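Local coordinates for protein carbonic anhydrase (Porphyridium purpureum, PDB 1DDZ) that probably catalyses the reversible hydration of carbon dioxide to hydrogencarbonate, as a zinc-binding carbonic anhydrase of the beta class, at residues E19-A22 and K23-Q27; W46-E49 and M50-Q53; D86-A89 and G90-F93; A136-A139 and L140-R144; L401-N404 and W405-H408. All blocks are in the same frame, centred on the assembly; numbering follows the deposited sequence.

Contact 1 (E19-A22 and K23-Q27); sequences ELEA and KLVAQ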
loop_
_atom_site.group_PDB
_atom_site.type_symbol
_atom_site.label_atom_id
_atom_site.label_comp_id
_atom_site.label_asym_id
_atom_site.label_seq_id
_atom_site.Cartn_x
_atom_site.Cartn_y
_atom_site.Cartn_z
ATOM N N GLU A 19 -7.707 22.008 -20.670
ATOM C CA GLU A 19 -8.961 22.660 -21.027
ATOM C C GLU A 19 -9.905 22.753 -19.802
ATOM O O GLU A 19 -10.521 23.786 -19.559
ATOM C CB GLU A 19 -9.613 21.828 -22.115
ATOM C CG GLU A 19 -10.533 22.541 -23.045
ATOM C CD GLU A 19 -10.781 21.713 -24.304
ATOM O OE1 GLU A 19 -11.958 21.392 -24.591
ATOM O OE2 GLU A 19 -9.796 21.371 -25.002
ATOM N N LEU A 20 -9.995 21.671 -19.026
ATOM C CA LEU A 20 -10.838 21.645 -17.837
ATOM C C LEU A 20 -10.303 22.590 -16.757
ATOM O O LEU A 20 -11.044 23.223 -16.035
ATOM C CB LEU A 20 -10.929 20.222 -17.293
ATOM C CG LEU A 20 -11.747 19.238 -18.118
ATOM C CD1 LEU A 20 -11.777 17.896 -17.413
ATOM C CD2 LEU A 20 -13.150 19.775 -18.315
ATOM N N GLU A 21 -9.000 22.693 -16.646
ATOM C CA GLU A 21 -8.424 23.580 -15.655
ATOM C C GLU A 21 -8.775 25.043 -15.967
ATOM O O GLU A 21 -9.117 25.816 -15.066
ATOM C CB GLU A 21 -6.913 23.407 -15.594
ATOM C CG GLU A 21 -6.320 24.239 -14.514
ATOM C CD GLU A 21 -4.830 24.153 -14.495
ATOM O OE1 GLU A 21 -4.196 25.231 -14.420
ATOM O OE2 GLU A 21 -4.290 23.019 -14.551
ATOM N N ALA A 22 -8.707 25.408 -17.242
ATOM C CA ALA A 22 -9.043 26.766 -17.682
ATOM C C ALA A 22 -10.504 27.070 -17.341
ATOM O O ALA A 22 -10.842 28.120 -16.795
ATOM C CB ALA A 22 -8.821 26.896 -19.171
ATOM N N LYS A 23 -11.369 26.104 -17.602
ATOM C CA LYS A 23 -12.783 26.272 -17.308
ATOM C C LYS A 23 -13.008 26.480 -15.805
ATOM O O LYS A 23 -13.801 27.329 -15.397
ATOM C CB LYS A 23 -13.576 25.070 -17.844
ATOM C CG LYS A 23 -15.043 25.065 -17.468
ATOM C CD LYS A 23 -15.792 23.887 -18.093
ATOM C CE LYS A 23 -17.076 23.581 -17.315
ATOM N NZ LYS A 23 -16.758 23.119 -15.923
ATOM N N LEU A 24 -12.269 25.755 -14.977
ATOM C CA LEU A 24 -12.425 25.883 -13.524
ATOM C C LEU A 24 -11.916 27.232 -13.011
ATOM O O LEU A 24 -12.600 27.942 -12.282
ATOM C CB LEU A 24 -11.689 24.736 -12.815
ATOM C CG LEU A 24 -11.345 24.866 -11.327
ATOM C CD1 LEU A 24 -12.610 25.133 -10.499
ATOM C CD2 LEU A 24 -10.658 23.587 -10.869
ATOM N N VAL A 25 -10.694 27.556 -13.413
ATOM C CA VAL A 25 -9.991 28.768 -13.037
ATOM C C VAL A 25 -10.689 30.078 -13.459
ATOM O O VAL A 25 -10.439 31.134 -12.885
ATOM C CB VAL A 25 -8.553 28.654 -13.555
ATOM C CG1 VAL A 25 -7.923 29.983 -13.733
ATOM C CG2 VAL A 25 -7.756 27.806 -12.595
ATOM N N ALA A 26 -11.604 29.986 -14.418
ATOM C CA ALA A 26 -12.348 31.151 -14.872
ATOM C C ALA A 26 -13.512 31.495 -13.920
ATOM O O ALA A 26 -14.156 32.526 -14.086
ATOM C CB ALA A 26 -12.874 30.913 -16.277
ATOM N N GLN A 27 -13.816 30.602 -12.977
ATOM C CA GLN A 27 -14.886 30.805 -12.001
ATOM C C GLN A 27 -14.190 31.011 -10.663
ATOM O O GLN A 27 -13.175 30.381 -10.377
ATOM C CB GLN A 27 -15.802 29.572 -11.948
ATOM C CG GLN A 27 -16.433 29.232 -13.292
ATOM C CD GLN A 27 -17.281 27.970 -13.254
ATOM O OE1 GLN A 27 -18.504 28.024 -13.042
ATOM N NE2 GLN A 27 -16.640 26.829 -13.450
#

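Contact 2 (W46-E49 and M50-Q53); sequences WRQE and MLKQ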
loop_
_atom_site.group_PDB
_atom_site.type_symbol
_atom_site.label_atom_id
_atom_site.label_comp_id
_atom_site.label_asym_id
_atom_site.label_seq_id
_atom_site.Cartn_x
_atom_site.Cartn_y
_atom_site.Cartn_z
ATOM N N TRP A 46 -33.313 17.194 -4.718
ATOM C CA TRP A 46 -33.090 16.810 -3.333
ATOM C C TRP A 46 -33.034 18.036 -2.427
ATOM O O TRP A 46 -33.716 18.077 -1.401
ATOM C CB TRP A 46 -31.792 16.009 -3.219
ATOM C CG TRP A 46 -31.315 15.825 -1.818
ATOM C CD1 TRP A 46 -31.876 15.038 -0.866
ATOM C CD2 TRP A 46 -30.164 16.433 -1.213
ATOM N NE1 TRP A 46 -31.147 15.110 0.299
ATOM C CE2 TRP A 46 -30.087 15.959 0.112
ATOM C CE3 TRP A 46 -29.184 17.334 -1.663
ATOM C CZ2 TRP A 46 -29.071 16.347 0.993
ATOM C CZ3 TRP A 46 -28.180 17.720 -0.787
ATOM C CH2 TRP A 46 -28.132 17.229 0.522
ATOM N N ARG A 47 -32.214 19.024 -2.793
ATOM C CA ARG A 47 -32.083 20.251 -2.007
ATOM C C ARG A 47 -33.442 20.899 -1.817
ATOM O O ARG A 47 -33.781 21.328 -0.717
ATOM C CB ARG A 47 -31.178 21.261 -2.704
ATOM C CG ARG A 47 -29.784 20.791 -2.978
ATOM C CD ARG A 47 -29.038 21.856 -3.734
ATOM N NE ARG A 47 -28.894 23.047 -2.908
ATOM C CZ ARG A 47 -29.511 24.207 -3.113
ATOM N NH1 ARG A 47 -30.337 24.363 -4.138
ATOM N NH2 ARG A 47 -29.308 25.212 -2.271
ATOM N N GLN A 48 -34.215 20.965 -2.896
ATOM C CA GLN A 48 -35.533 21.566 -2.841
ATOM C C GLN A 48 -36.430 20.821 -1.886
ATOM O O GLN A 48 -36.994 21.414 -0.985
ATOM C CB GLN A 48 -36.164 21.638 -4.229
ATOM C CG GLN A 48 -35.604 22.775 -5.068
ATOM C CD GLN A 48 -35.350 24.039 -4.251
ATOM O OE1 GLN A 48 -34.223 24.536 -4.183
ATOM N NE2 GLN A 48 -36.383 24.542 -3.603
ATOM N N GLU A 49 -36.526 19.509 -2.054
ATOM C CA GLU A 49 -37.352 18.700 -1.179
ATOM C C GLU A 49 -36.919 18.849 0.279
ATOM O O GLU A 49 -37.757 18.947 1.171
ATOM C CB GLU A 49 -37.319 17.233 -1.610
ATOM C CG GLU A 49 -38.306 16.333 -0.857
ATOM C CD GLU A 49 -39.718 16.927 -0.776
ATOM O OE1 GLU A 49 -40.118 17.360 0.332
ATOM O OE2 GLU A 49 -40.422 16.969 -1.817
ATOM N N MET A 50 -35.617 18.913 0.521
ATOM C CA MET A 50 -35.098 19.070 1.880
ATOM C C MET A 50 -35.490 20.409 2.478
ATOM O O MET A 50 -35.957 20.482 3.607
ATOM C CB MET A 50 -33.574 18.926 1.901
ATOM C CG MET A 50 -33.070 17.521 1.582
ATOM S SD MET A 50 -33.786 16.275 2.687
ATOM C CE MET A 50 -35.148 15.631 1.637
ATOM N N LEU A 51 -35.290 21.476 1.720
ATOM C CA LEU A 51 -35.644 22.810 2.178
ATOM C C LEU A 51 -37.146 22.943 2.411
ATOM O O LEU A 51 -37.575 23.583 3.367
ATOM C CB LEU A 51 -35.160 23.847 1.177
ATOM C CG LEU A 51 -33.649 24.003 1.296
ATOM C CD1 LEU A 51 -33.072 24.678 0.072
ATOM C CD2 LEU A 51 -33.329 24.760 2.570
ATOM N N LYS A 52 -37.932 22.296 1.563
ATOM C CA LYS A 52 -39.383 22.318 1.665
ATOM C C LYS A 52 -39.865 21.622 2.931
ATOM O O LYS A 52 -40.855 22.039 3.522
ATOM C CB LYS A 52 -39.986 21.642 0.437
ATOM C CG LYS A 52 -41.492 21.473 0.439
ATOM C CD LYS A 52 -41.901 20.752 -0.843
ATOM C CE LYS A 52 -43.384 20.405 -0.889
ATOM N NZ LYS A 52 -43.697 19.576 -2.104
ATOM N N GLN A 53 -39.188 20.543 3.322
ATOM C CA GLN A 53 -39.553 19.790 4.529
ATOM C C GLN A 53 -39.038 20.500 5.753
ATOM O O GLN A 53 -39.667 20.490 6.808
ATOM C CB GLN A 53 -38.935 18.387 4.527
ATOM C CG GLN A 53 -39.537 17.389 3.539
ATOM C CD GLN A 53 -38.791 16.053 3.522
ATOM O OE1 GLN A 53 -37.985 15.758 4.414
ATOM N NE2 GLN A 53 -39.055 15.243 2.499
#

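Contact 3 (D86-A89 and G90-F93); sequences DLPA and GEVF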
loop_
_atom_site.group_PDB
_atom_site.type_symbol
_atom_site.label_atom_id
_atom_site.label_comp_id
_atom_site.label_asym_id
_atom_site.label_seq_id
_atom_site.Cartn_x
_atom_site.Cartn_y
_atom_site.Cartn_z
ATOM N N ASP A 86 -28.345 5.694 13.858
ATOM C CA ASP A 86 -29.365 6.681 14.227
ATOM C C ASP A 86 -28.693 8.006 14.608
ATOM O O ASP A 86 -29.037 8.621 15.622
ATOM C CB ASP A 86 -30.216 6.172 15.394
ATOM C CG ASP A 86 -31.538 6.904 15.519
ATOM O OD1 ASP A 86 -32.069 7.365 14.482
ATOM O OD2 ASP A 86 -32.063 6.999 16.648
ATOM N N LEU A 87 -27.717 8.425 13.802
ATOM C CA LEU A 87 -26.962 9.669 14.025
ATOM C C LEU A 87 -27.042 10.599 12.822
ATOM O O LEU A 87 -27.247 10.158 11.686
ATOM C CB LEU A 87 -25.474 9.382 14.281
ATOM C CG LEU A 87 -25.033 8.870 15.643
ATOM C CD1 LEU A 87 -23.523 8.620 15.617
ATOM C CD2 LEU A 87 -25.405 9.884 16.720
ATOM N N PRO A 88 -26.896 11.912 13.062
ATOM C CA PRO A 88 -26.934 12.904 11.982
ATOM C C PRO A 88 -25.754 12.659 11.018
ATOM O O PRO A 88 -24.706 12.137 11.416
ATOM C CB PRO A 88 -26.741 14.225 12.743
ATOM C CG PRO A 88 -27.393 13.937 14.075
ATOM C CD PRO A 88 -26.874 12.568 14.388
ATOM N N ALA A 89 -25.941 12.993 9.751
ATOM C CA ALA A 89 -24.886 12.834 8.767
ATOM C C ALA A 89 -23.685 13.629 9.293
ATOM O O ALA A 89 -23.851 14.579 10.068
ATOM C CB ALA A 89 -25.358 13.388 7.440
ATOM N N GLY A 90 -22.474 13.192 8.976
ATOM C CA GLY A 90 -21.313 13.907 9.456
ATOM C C GLY A 90 -20.957 13.584 10.886
ATOM O O GLY A 90 -19.885 13.942 11.373
ATOM N N GLU A 91 -21.849 12.931 11.609
ATOM C CA GLU A 91 -21.484 12.584 12.970
ATOM C C GLU A 91 -20.669 11.292 13.006
ATOM O O GLU A 91 -20.167 10.882 14.050
ATOM C CB GLU A 91 -22.693 12.529 13.884
ATOM C CG GLU A 91 -22.503 13.421 15.089
ATOM C CD GLU A 91 -23.676 14.339 15.319
ATOM O OE1 GLU A 91 -24.403 14.103 16.296
ATOM O OE2 GLU A 91 -23.871 15.289 14.533
ATOM N N VAL A 92 -20.487 10.687 11.841
ATOM C CA VAL A 92 -19.691 9.480 11.722
ATOM C C VAL A 92 -18.647 9.686 10.630
ATOM O O VAL A 92 -18.992 10.027 9.520
ATOM C CB VAL A 92 -20.549 8.274 11.338
ATOM C CG1 VAL A 92 -19.690 7.002 11.337
ATOM C CG2 VAL A 92 -21.700 8.124 12.322
ATOM N N PHE A 93 -17.374 9.499 10.976
ATOM C CA PHE A 93 -16.252 9.623 10.035
ATOM C C PHE A 93 -16.175 8.263 9.317
ATOM O O PHE A 93 -15.913 7.245 9.950
ATOM C CB PHE A 93 -14.982 9.874 10.827
ATOM C CG PHE A 93 -13.870 10.455 10.027
ATOM C CD1 PHE A 93 -14.001 11.707 9.443
ATOM C CD2 PHE A 93 -12.666 9.764 9.885
ATOM C CE1 PHE A 93 -12.950 12.254 8.736
ATOM C CE2 PHE A 93 -11.613 10.316 9.175
ATOM C CZ PHE A 93 -11.754 11.556 8.604
#

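Contact 4 (A136-A139 and L140-R144); sequences AKAA and LGDSR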
loop_
_atom_site.group_PDB
_atom_site.type_symbol
_atom_site.label_atom_id
_atom_site.label_comp_id
_atom_site.label_asym_id
_atom_site.label_seq_id
_atom_site.Cartn_x
_atom_site.Cartn_y
_atom_site.Cartn_z
ATOM N N ALA A 136 -16.353 -10.481 -0.200
ATOM C CA ALA A 136 -16.119 -11.748 0.484
ATOM C C ALA A 136 -16.522 -12.907 -0.415
ATOM O O ALA A 136 -15.847 -13.927 -0.473
ATOM C CB ALA A 136 -16.912 -11.781 1.782
ATOM N N LYS A 137 -17.613 -12.716 -1.143
ATOM C CA LYS A 137 -18.152 -13.718 -2.055
ATOM C C LYS A 137 -17.203 -14.007 -3.214
ATOM O O LYS A 137 -16.953 -15.167 -3.556
ATOM C CB LYS A 137 -19.499 -13.227 -2.562
ATOM C CG LYS A 137 -20.329 -14.239 -3.268
ATOM C CD LYS A 137 -21.686 -13.642 -3.595
ATOM C CE LYS A 137 -22.438 -14.530 -4.550
ATOM N NZ LYS A 137 -23.846 -14.086 -4.763
ATOM N N ALA A 138 -16.632 -12.952 -3.776
ATOM C CA ALA A 138 -15.696 -13.079 -4.883
ATOM C C ALA A 138 -14.467 -13.856 -4.443
ATOM O O ALA A 138 -13.940 -14.657 -5.206
ATOM C CB ALA A 138 -15.291 -11.706 -5.384
ATOM N N ALA A 139 -14.041 -13.646 -3.199
ATOM C CA ALA A 139 -12.871 -14.325 -2.647
ATOM C C ALA A 139 -13.020 -15.862 -2.623
ATOM O O ALA A 139 -12.032 -16.589 -2.660
ATOM C CB ALA A 139 -12.584 -13.792 -1.231
ATOM N N LEU A 140 -14.252 -16.345 -2.496
ATOM C CA LEU A 140 -14.531 -17.781 -2.442
ATOM C C LEU A 140 -14.951 -18.354 -3.791
ATOM O O LEU A 140 -14.534 -19.445 -4.174
ATOM C CB LEU A 140 -15.668 -18.083 -1.442
ATOM C CG LEU A 140 -15.524 -17.984 0.089
ATOM C CD1 LEU A 140 -16.840 -18.397 0.790
ATOM C CD2 LEU A 140 -14.413 -18.877 0.560
ATOM N N GLY A 141 -15.783 -17.627 -4.522
ATOM C CA GLY A 141 -16.272 -18.180 -5.764
ATOM C C GLY A 141 -15.822 -17.684 -7.112
ATOM O O GLY A 141 -16.440 -18.039 -8.105
ATOM N N ASP A 142 -14.762 -16.893 -7.182
ATOM C CA ASP A 142 -14.314 -16.382 -8.478
ATOM C C ASP A 142 -12.818 -16.336 -8.462
ATOM O O ASP A 142 -12.236 -16.096 -7.417
ATOM C CB ASP A 142 -14.843 -14.962 -8.726
ATOM C CG ASP A 142 -16.350 -14.879 -8.641
ATOM O OD1 ASP A 142 -17.033 -15.187 -9.653
ATOM O OD2 ASP A 142 -16.849 -14.520 -7.549
ATOM N N SER A 143 -12.190 -16.583 -9.605
ATOM C CA SER A 143 -10.741 -16.537 -9.667
ATOM C C SER A 143 -10.284 -15.789 -10.917
ATOM O O SER A 143 -11.121 -15.328 -11.703
ATOM C CB SER A 143 -10.142 -17.943 -9.599
ATOM O OG SER A 143 -10.622 -18.740 -10.664
ATOM N N ARG A 144 -8.976 -15.605 -11.062
ATOM C CA ARG A 144 -8.428 -14.909 -12.215
ATOM C C ARG A 144 -9.038 -13.499 -12.321
ATOM O O ARG A 144 -9.399 -13.058 -13.410
ATOM C CB ARG A 144 -8.743 -15.713 -13.487
ATOM C CG ARG A 144 -8.067 -17.085 -13.561
ATOM C CD ARG A 144 -8.581 -17.930 -14.733
ATOM N NE ARG A 144 -9.905 -18.493 -14.450
ATOM C CZ ARG A 144 -10.917 -18.536 -15.319
ATOM N NH1 ARG A 144 -10.772 -18.047 -16.547
ATOM N NH2 ARG A 144 -12.089 -19.060 -14.958
#

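Contact 5 (L401-N404 and W405-H408); sequences LIDN and WLRH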
loop_
_atom_site.group_PDB
_atom_site.type_symbol
_atom_site.label_atom_id
_atom_site.label_comp_id
_atom_site.label_asym_id
_atom_site.label_seq_id
_atom_site.Cartn_x
_atom_site.Cartn_y
_atom_site.Cartn_z
ATOM N N LEU A 401 1.580 8.436 9.416
ATOM C CA LEU A 401 0.703 7.893 8.398
ATOM C C LEU A 401 -0.161 8.932 7.701
ATOM O O LEU A 401 -0.152 9.023 6.475
ATOM C CB LEU A 401 -0.117 6.730 8.977
ATOM C CG LEU A 401 0.922 5.753 9.549
ATOM C CD1 LEU A 401 0.596 5.349 10.949
ATOM C CD2 LEU A 401 1.143 4.571 8.665
ATOM N N ILE A 402 -0.857 9.756 8.474
ATOM C CA ILE A 402 -1.727 10.745 7.884
ATOM C C ILE A 402 -0.963 11.852 7.169
ATOM O O ILE A 402 -1.297 12.189 6.034
ATOM C CB ILE A 402 -2.720 11.324 8.918
ATOM C CG1 ILE A 402 -3.653 12.322 8.247
ATOM C CG2 ILE A 402 -1.995 11.981 10.087
ATOM C CD1 ILE A 402 -4.526 11.737 7.218
ATOM N N ASP A 403 0.144 12.313 7.740
ATOM C CA ASP A 403 0.861 13.408 7.100
ATOM C C ASP A 403 1.683 13.072 5.863
ATOM O O ASP A 403 1.926 13.941 5.033
ATOM C CB ASP A 403 1.586 14.270 8.134
ATOM C CG ASP A 403 0.613 14.831 9.195
ATOM O OD1 ASP A 403 -0.478 15.338 8.838
ATOM O OD2 ASP A 403 0.907 14.729 10.401
ATOM N N ASN A 404 2.053 11.800 5.688
ATOM C CA ASN A 404 2.757 11.398 4.461
ATOM C C ASN A 404 1.718 11.186 3.355
ATOM O O ASN A 404 1.919 11.541 2.191
ATOM C CB ASN A 404 3.646 10.187 4.707
ATOM C CG ASN A 404 4.866 10.559 5.500
ATOM O OD1 ASN A 404 5.530 11.545 5.189
ATOM N ND2 ASN A 404 5.115 9.845 6.602
ATOM N N TRP A 405 0.565 10.660 3.740
ATOM C CA TRP A 405 -0.562 10.516 2.816
ATOM C C TRP A 405 -0.946 11.940 2.242
ATOM O O TRP A 405 -1.080 12.118 1.029
ATOM C CB TRP A 405 -1.737 9.906 3.591
ATOM C CG TRP A 405 -3.079 9.920 2.907
ATOM C CD1 TRP A 405 -4.065 10.849 3.068
ATOM C CD2 TRP A 405 -3.606 8.930 2.008
ATOM N NE1 TRP A 405 -5.170 10.500 2.323
ATOM C CE2 TRP A 405 -4.917 9.328 1.668
ATOM C CE3 TRP A 405 -3.104 7.747 1.464
ATOM C CZ2 TRP A 405 -5.727 8.581 0.815
ATOM C CZ3 TRP A 405 -3.915 7.008 0.616
ATOM C CH2 TRP A 405 -5.208 7.427 0.302
ATOM N N LEU A 406 -1.072 12.937 3.123
ATOM C CA LEU A 406 -1.448 14.301 2.736
ATOM C C LEU A 406 -0.450 15.052 1.857
ATOM O O LEU A 406 -0.821 16.036 1.195
ATOM C CB LEU A 406 -1.804 15.143 3.978
ATOM C CG LEU A 406 -3.050 14.687 4.753
ATOM C CD1 LEU A 406 -3.223 15.449 6.055
ATOM C CD2 LEU A 406 -4.259 14.854 3.904
ATOM N N ARG A 407 0.787 14.560 1.785
ATOM C CA ARG A 407 1.811 15.192 0.950
ATOM C C ARG A 407 1.369 15.284 -0.508
ATOM O O ARG A 407 1.852 16.121 -1.268
ATOM C CB ARG A 407 3.149 14.474 1.066
ATOM C CG ARG A 407 3.952 14.883 2.269
ATOM C CD ARG A 407 4.101 16.369 2.244
ATOM N NE ARG A 407 5.097 16.871 3.170
ATOM C CZ ARG A 407 4.853 17.762 4.131
ATOM N NH1 ARG A 407 3.626 18.246 4.313
ATOM N NH2 ARG A 407 5.867 18.214 4.873
ATOM N N HIS A 408 0.414 14.446 -0.887
ATOM C CA HIS A 408 -0.109 14.464 -2.231
ATOM C C HIS A 408 -0.888 15.760 -2.507
ATOM O O HIS A 408 -0.880 16.271 -3.641
ATOM C CB HIS A 408 -0.986 13.241 -2.464
ATOM C CG HIS A 408 -0.205 12.000 -2.761
ATOM N ND1 HIS A 408 -0.042 10.985 -1.842
ATOM C CD2 HIS A 408 0.515 11.641 -3.847
ATOM C CE1 HIS A 408 0.756 10.062 -2.350
ATOM N NE2 HIS A 408 1.109 10.439 -3.567
HETATM O O HOH W 1 1.326 16.599 4.003
#

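Contact 1 (E19-A22 and K23-Q27)
The isopropyl group of Val25 overlaps the carbonyl end of Glu21, one helical turn earlier. Its CB lies 3.3 Å from Glu21 O, and CG2 follows because it stands beside the backbone N, while CG1 is anti to that N (chi1 157°). CG2 is thereby directed at the base of Glu21, 4.3 Å from Glu21 CG, an apolar touch at the root of a side chain that then runs outward with its carboxylate leading away from the turn. Beneath this overlap the same carbonyl takes the backbone bond from Val25 N at 2.9 Å, and the N-H...O angle of 172° shows it to be almost straight. Leu24 N repeats the alpha-helical pattern with Leu20 O at 3.0 Å. One residue further on the pattern fades: Ala26 N reaches Ala22 O with an N-H...O angle of only 129°, a weak bond, although Ala26 CB still sits 3.5 Å from that oxygen. The chain then turns away, with Gln27 N bonded to Leu24 O at 3.0 Å. Gln27 NE2 makes a weak bond back to Lys23 O, while OE1 accepts from Met33 N further on. Leu20 and Leu24 form the buried side of helix 12-25. They lie against helix 426-447, where Leu24 meets Ile436 and Leu20 meets Leu439, and against strand 476-481 through Met478 and Val481, so this N-terminal helix covers an edge of the second five-stranded sheet.

Contact 2 (W46-E49 and M50-Q53)
Met50 folds back over the indole of Trp46, the residue one turn before it on helix 38-53. Its CB rests near the carbonyl oxygens of Trp46 and Arg47. CG stands beside the backbone N, anti to the carbonyl carbon (chi1 -68°), which brings it within 3.1 Å of Trp46 O and over one ring face. It lies 3.6 Å from the centroid of the five-membered ring and 24° off the ring normal, a CH-pi contact displaced toward the NE1 side of the indole. SD continues past that rim, 4.5 Å from the same centroid and oblique to the ring, a Met-aromatic contact. CE, turned by a further bend of the chain, ends 4.1 Å from Glu49 CG. The backbone supports this contact with an alpha-helical bond from Met50 N to Trp46 O of 2.8 Å. The helix belongs to the N-terminal part of the chain, yet Trp46 touches Val333 and Asn340 of the second carbonic anhydrase family region, and its side chain is about 11 Å from that of the zinc ligand His384; Phe58 meets the indole edge-to-face. On another side of the helix Gln53 NE2 donates to Glu49 OE1 at 3.2 Å, approaching from above the carboxylate, 38° out of its plane. Lys52 NZ stays 4.2 Å from Glu49 OE2, too far for a salt bridge, although the opposite charges would probably still attract. The guanidinium of Arg47 is fixed from outside these turns, by a salt bridge to Glu44 and a bond from NE to Asp472 O.

Contact 3 (D86-A89 and G90-F93)
The carboxylate of Glu91 lies across the ring of Pro88, with the two side chains crossing obliquely. OE1 is 3.5 Å from Pro88 CD and OE2 is 3.5 Å from Pro88 CB, so the group spans the ring from one carbon to the other. This position depends on a chain turned away from the staggered values at its first two torsions (chi1 -126°). Leu87 and Val92 meet differently, at about a right angle, with Leu87 CD1 3.8 Å from Val92 CG2. Pro88 and Glu91 are the two ends of a type II beta turn, and Leu87 and Val92 lie just outside it; Glu91 N closes the turn by donating to Pro88 O at 3.0 Å from 37° above the carbonyl plane. Gly90 has a phi of 80°; a CB there would fall 2.6 Å from Ala89 O, so the turn calls for glycine. This glycine lies about 7 Å from the side chain of Asp330, a ligand of the second zinc ion. With an alanine in place of Glu91, the Pro88 ring would probably lose the carboxylate spanning it and that side of the turn would be left less covered. Leu87 and Val92 also touch Tyr69 and Trp71 of strand 69-74. Chemically, the carboxylate meets ring carbons here and makes no polar bond within the turn, which is probably shaped by its backbone bond and the glycine more than by the Glu91 charge.

Contact 4 (A136-A139 and L140-R144)
Helix 134-141 follows directly on Cys133, a ligand of the first zinc ion, and near its end Lys137 meets Leu140 and Gly141 through a bifurcated backbone acceptor. Lys137 O takes Gly141 N at 2.9 Å in a nearly straight bond of the alpha-helical kind. The same oxygen accepts Leu140 N at 3.1 Å, but this donor stands 63° above the carbonyl plane, the i to i+3 geometry of a tightening turn. Asp142 N adds only a weak bond to Ala138 O. Small side chains let neighbouring helices come close: Ala138 and Ala139 touch Leu152 and Ile155 of helix 147-161, while Ala136, with its side chain about 6 Å from the zinc, packs on Leu176 and Ile180 of helix 172-193. Asp142 faces the second subunit, where Arg239 of that subunit makes a salt bridge to OD2, a charge likely to favour the ionised carboxylate. The Asp142 side chain turns back along the helix because CG is anti to the carbonyl carbon, beside the backbone N (chi1 -57°), which places OD2 3.2 Å from Ala138 CA.

Contact 5 (L401-N404 and W405-H408)
Ile402 and Leu406 meet obliquely, Ile402 CG1 lying 3.8 Å from Leu406 CD1. Leu406 CG stands beside its own backbone N, anti to the carbonyl carbon (chi1 -65°), which turns the isobutyl group back toward Ile402, with CG beside Ile402 O. That oxygen also accepts Leu406 N, at 3.0 Å and in the carbonyl plane. The same methyl, Leu406 CD1, comes 3.9 Å from Asp403 OD1. With an alanine at Leu406, Ile402 would probably lose its methyl partner and a gap would open beside the Asp403 carboxylate. The Leu406 side chain is about 8 Å from that of Cys387, a zinc ligand. Beyond it the helix is disturbed: Arg407 N bonds to Asn404 O at 3.2 Å, the donor 71° above the carbonyl plane. A water bridges the break, donating to Asp403 O at 2.9 Å and accepting from Arg407 NH1 at 2.8 Å. His408 ND1 closes the next turn on Trp405 O at 3.3 Å, the oxygen lying in the ring plane. A second shell positions these groups: Asp403 OD2 accepts from Leu399 N, its OD1 is bonded to Tyr119 OH, and Trp405 NE1 to Ile352 O. Arg407 reaches the second subunit, with NE on Ala447 O and NH2 in a salt bridge with Asp486 of that chain. The short helix 402-405 and helix 407-414 thus lie between helix 107-119, touched by Ile402 and Trp405, and the neighbouring subunit.

The five contacts follow one another along the chain in numerical order, each closing before the next begins. Contacts 1 and 2 lie on successive N-terminal helices, 12-25 and 38-53, with centres 30 Å apart, and both reach elements of the second carbonic anhydrase family region. Contacts 3 and 4 belong to the first family region but occupy opposite sides of the chain's centre, 32 Å apart between centres. Contact 5 belongs to the second region, yet its nearest atoms are about 7 Å from those of contact 3. Contacts 4 and 5 both touch the second subunit. This arrangement is consistent with two zinc-binding halves packed closely within one chain, both also meeting the second subunit.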